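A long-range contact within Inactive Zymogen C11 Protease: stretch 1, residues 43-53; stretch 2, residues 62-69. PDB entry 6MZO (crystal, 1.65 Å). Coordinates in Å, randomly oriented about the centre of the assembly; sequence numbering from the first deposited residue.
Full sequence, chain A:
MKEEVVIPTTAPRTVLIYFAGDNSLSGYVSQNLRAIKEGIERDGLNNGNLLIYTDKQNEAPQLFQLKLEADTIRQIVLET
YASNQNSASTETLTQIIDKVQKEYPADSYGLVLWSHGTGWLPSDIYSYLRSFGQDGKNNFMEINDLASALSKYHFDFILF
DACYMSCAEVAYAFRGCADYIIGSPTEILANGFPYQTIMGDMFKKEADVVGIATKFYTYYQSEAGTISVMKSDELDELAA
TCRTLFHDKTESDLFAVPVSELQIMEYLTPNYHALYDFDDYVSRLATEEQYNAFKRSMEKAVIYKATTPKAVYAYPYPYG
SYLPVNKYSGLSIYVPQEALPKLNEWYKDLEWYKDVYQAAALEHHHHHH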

# COMPACT_ATOMS: atom_id res chain seq x y z
N ASP A 43 10.71 -21.57 -0.58
CA ASP A 43 11.00 -21.16 0.82
C ASP A 43 10.36 -22.04 1.88
O ASP A 43 10.86 -22.13 3.02
CB ASP A 43 10.49 -19.78 1.07
CG ASP A 43 11.29 -18.67 0.35
OD1 ASP A 43 12.35 -18.98 -0.23
OD2 ASP A 43 10.80 -17.55 0.42
N GLY A 44 9.24 -22.63 1.50
CA GLY A 44 8.37 -23.20 2.58
C GLY A 44 7.71 -22.13 3.40
O GLY A 44 7.91 -20.92 3.18
N LEU A 45 6.82 -22.53 4.29
CA LEU A 45 5.99 -21.55 4.93
C LEU A 45 6.10 -21.51 6.43
O LEU A 45 5.23 -20.89 7.08
CB LEU A 45 4.50 -21.82 4.59
CG LEU A 45 4.20 -21.65 3.09
CD1 LEU A 45 2.68 -21.99 2.88
CD2 LEU A 45 4.59 -20.25 2.65
N ASN A 46 7.14 -22.15 7.02
CA ASN A 46 7.34 -22.13 8.45
C ASN A 46 6.05 -22.47 9.20
O ASN A 46 5.73 -21.82 10.16
CB ASN A 46 7.87 -20.72 8.81
CG ASN A 46 8.44 -20.66 10.21
OD1 ASN A 46 9.04 -21.63 10.68
ND2 ASN A 46 8.27 -19.53 10.88
N ASN A 47 5.35 -23.52 8.75
CA ASN A 47 4.14 -24.01 9.41
C ASN A 47 2.98 -23.03 9.38
O ASN A 47 1.99 -23.26 10.13
CB ASN A 47 4.44 -24.44 10.88
CG ASN A 47 5.55 -25.47 10.94
OD1 ASN A 47 6.51 -25.40 11.76
ND2 ASN A 47 5.48 -26.44 10.04
N GLY A 48 3.06 -22.01 8.56
CA GLY A 48 1.97 -21.03 8.44
C GLY A 48 0.89 -21.44 7.41
O GLY A 48 1.07 -22.45 6.68
N ASN A 49 -0.19 -20.65 7.31
CA ASN A 49 -1.26 -20.93 6.32
C ASN A 49 -1.31 -19.85 5.29
O ASN A 49 -1.28 -18.69 5.66
CB ASN A 49 -2.62 -21.01 7.01
CG ASN A 49 -2.63 -22.04 8.09
OD1 ASN A 49 -2.41 -23.24 7.82
ND2 ASN A 49 -2.87 -21.58 9.36
N LEU A 50 -1.41 -20.22 4.00
CA LEU A 50 -1.46 -19.20 2.94
C LEU A 50 -2.83 -19.35 2.24
O LEU A 50 -3.08 -20.41 1.64
CB LEU A 50 -0.35 -19.39 1.95
CG LEU A 50 -0.35 -18.31 0.82
CD1 LEU A 50 -0.19 -16.81 1.29
CD2 LEU A 50 0.72 -18.73 -0.14
N LEU A 51 -3.65 -18.30 2.27
CA LEU A 51 -4.95 -18.28 1.64
C LEU A 51 -4.95 -17.19 0.58
O LEU A 51 -4.34 -16.12 0.76
CB LEU A 51 -6.01 -17.94 2.68
CG LEU A 51 -6.49 -19.10 3.60
CD1 LEU A 51 -7.33 -20.04 2.71
CD2 LEU A 51 -5.39 -19.85 4.30
N ILE A 52 -5.58 -17.48 -0.57
CA ILE A 52 -5.67 -16.53 -1.72
C ILE A 52 -7.11 -16.33 -2.09
O ILE A 52 -7.89 -17.33 -2.14
CB ILE A 52 -4.97 -17.09 -2.97
CG1 ILE A 52 -3.65 -17.75 -2.64
CG2 ILE A 52 -4.80 -16.03 -4.07
CD1 ILE A 52 -2.52 -16.78 -2.18
N TYR A 53 -7.47 -15.10 -2.41
CA TYR A 53 -8.81 -14.81 -2.95
C TYR A 53 -8.57 -14.21 -4.30
O TYR A 53 -7.72 -13.25 -4.43
CB TYR A 53 -9.57 -13.83 -2.07
CG TYR A 53 -10.87 -13.35 -2.68
CD1 TYR A 53 -12.06 -14.06 -2.45
CD2 TYR A 53 -10.92 -12.16 -3.43
CE1 TYR A 53 -13.27 -13.62 -3.01
CE2 TYR A 53 -12.11 -11.75 -4.01
CZ TYR A 53 -13.27 -12.47 -3.77
OH TYR A 53 -14.43 -11.98 -4.31
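Stretch 2 62-69: QLFQLKLE

Where the two strands begin to part, a single water takes over the ladder: it accepts from L50 N (2.9 Å from its oxygen) and from Q65 NE2 (2.9 Å), and donates to L66 O (2.7 Å), bridging L50 N and L66 O, which at 4.4 Å are too far apart to bond directly. Stretch 2 is extended throughout, 62-69, and runs antiparallel to strand 49-53, with 150° between their N-to-C directions and a closest axial approach of 4.7 Å.

The firm register is set by I52 and F64, which exchange two short hydrogen bonds, I52 N to F64 O and F64 N to I52 O, both 2.8 Å. Y53 faces L63 and L51 faces Q65 as non-hydrogen-bonded pairs, each with CA to CA 4.5 Å. Beyond L51 and Q65, L66 N still reaches L50 O at 3.1 Å.

Side chains alternate between the sheet's faces. On one, I52 CB lies over the F64 ring, 3.8 Å from its centroid, and I52 CG1 meets L66 CD1 at 4.0 Å, a diagonal contact that helps make I52 the most covered residue. On the other, L63 CD1 packs against L51 CD1 at 4.3 Å. Past the water, contact thins to L45 CD1 near L66 O at 4.2 Å and L68 CD1 against G44 CA at 4.1 Å; G44 leaves a helix with positive phi, a conformation that favours glycine.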

# COMPACT_ATOMS: atom_id res chain seq x y z
N GLN A 62 -13.13 -16.83 -5.86
CA GLN A 62 -12.85 -18.05 -5.11
C GLN A 62 -11.80 -17.80 -4.04
O GLN A 62 -10.90 -16.96 -4.24
CB GLN A 62 -12.41 -19.15 -6.03
CG GLN A 62 -11.40 -18.80 -7.04
CD GLN A 62 -10.97 -20.02 -7.85
OE1 GLN A 62 -11.72 -20.99 -7.98
NE2 GLN A 62 -9.74 -19.98 -8.37
N LEU A 63 -11.96 -18.53 -2.93
CA LEU A 63 -10.99 -18.53 -1.83
C LEU A 63 -10.32 -19.89 -1.84
O LEU A 63 -11.02 -20.92 -1.82
CB LEU A 63 -11.72 -18.24 -0.50
CG LEU A 63 -10.90 -18.29 0.77
CD1 LEU A 63 -9.88 -17.16 0.76
CD2 LEU A 63 -11.85 -18.17 1.97
N PHE A 64 -8.98 -19.92 -1.88
CA PHE A 64 -8.32 -21.24 -1.93
C PHE A 64 -7.04 -21.17 -1.11
O PHE A 64 -6.45 -20.12 -0.92
CB PHE A 64 -8.01 -21.71 -3.36
CG PHE A 64 -7.25 -20.68 -4.25
CD1 PHE A 64 -7.96 -19.73 -4.95
CD2 PHE A 64 -5.86 -20.76 -4.38
CE1 PHE A 64 -7.30 -18.79 -5.81
CE2 PHE A 64 -5.16 -19.85 -5.21
CZ PHE A 64 -5.90 -18.88 -5.94
N GLN A 65 -6.62 -22.31 -0.63
CA GLN A 65 -5.37 -22.46 0.09
C GLN A 65 -4.31 -22.97 -0.88
O GLN A 65 -4.58 -23.78 -1.83
CB GLN A 65 -5.61 -23.44 1.27
CG GLN A 65 -4.26 -23.70 2.01
CD GLN A 65 -4.45 -24.62 3.24
OE1 GLN A 65 -5.44 -25.41 3.35
NE2 GLN A 65 -3.49 -24.53 4.16
N LEU A 66 -3.08 -22.52 -0.67
CA LEU A 66 -1.95 -23.10 -1.39
C LEU A 66 -1.09 -23.71 -0.34
O LEU A 66 -0.73 -23.01 0.62
CB LEU A 66 -1.13 -22.07 -2.12
CG LEU A 66 -1.84 -21.45 -3.30
CD1 LEU A 66 -0.95 -20.34 -3.95
CD2 LEU A 66 -2.24 -22.51 -4.38
N LYS A 67 -0.72 -24.96 -0.50
CA LYS A 67 0.16 -25.55 0.47
C LYS A 67 1.18 -26.45 -0.20
O LYS A 67 1.04 -26.79 -1.32
CB LYS A 67 -0.62 -26.29 1.52
CG LYS A 67 -1.26 -27.53 0.98
CD LYS A 67 -2.26 -28.13 1.94
CE LYS A 67 -1.73 -28.23 3.34
NZ LYS A 67 -2.71 -28.88 4.25
N LEU A 68 2.24 -26.76 0.52
CA LEU A 68 3.25 -27.66 0.04
C LEU A 68 2.89 -29.07 0.42
O LEU A 68 2.54 -29.33 1.50
CB LEU A 68 4.59 -27.33 0.66
CG LEU A 68 5.55 -26.51 -0.17
CD1 LEU A 68 6.89 -26.40 0.49
CD2 LEU A 68 5.68 -27.02 -1.59
N GLU A 69 3.02 -29.97 -0.51
CA GLU A 69 2.75 -31.34 -0.26
C GLU A 69 3.86 -32.07 -0.97
O GLU A 69 4.01 -31.96 -2.13
CB GLU A 69 1.38 -31.67 -0.80
CG GLU A 69 1.10 -33.08 -1.10
CD GLU A 69 -0.23 -33.25 -1.80
OE1 GLU A 69 -0.19 -33.74 -2.93
OE2 GLU A 69 -1.26 -32.89 -1.20
O HOH W 1 -1.13 -23.00 3.34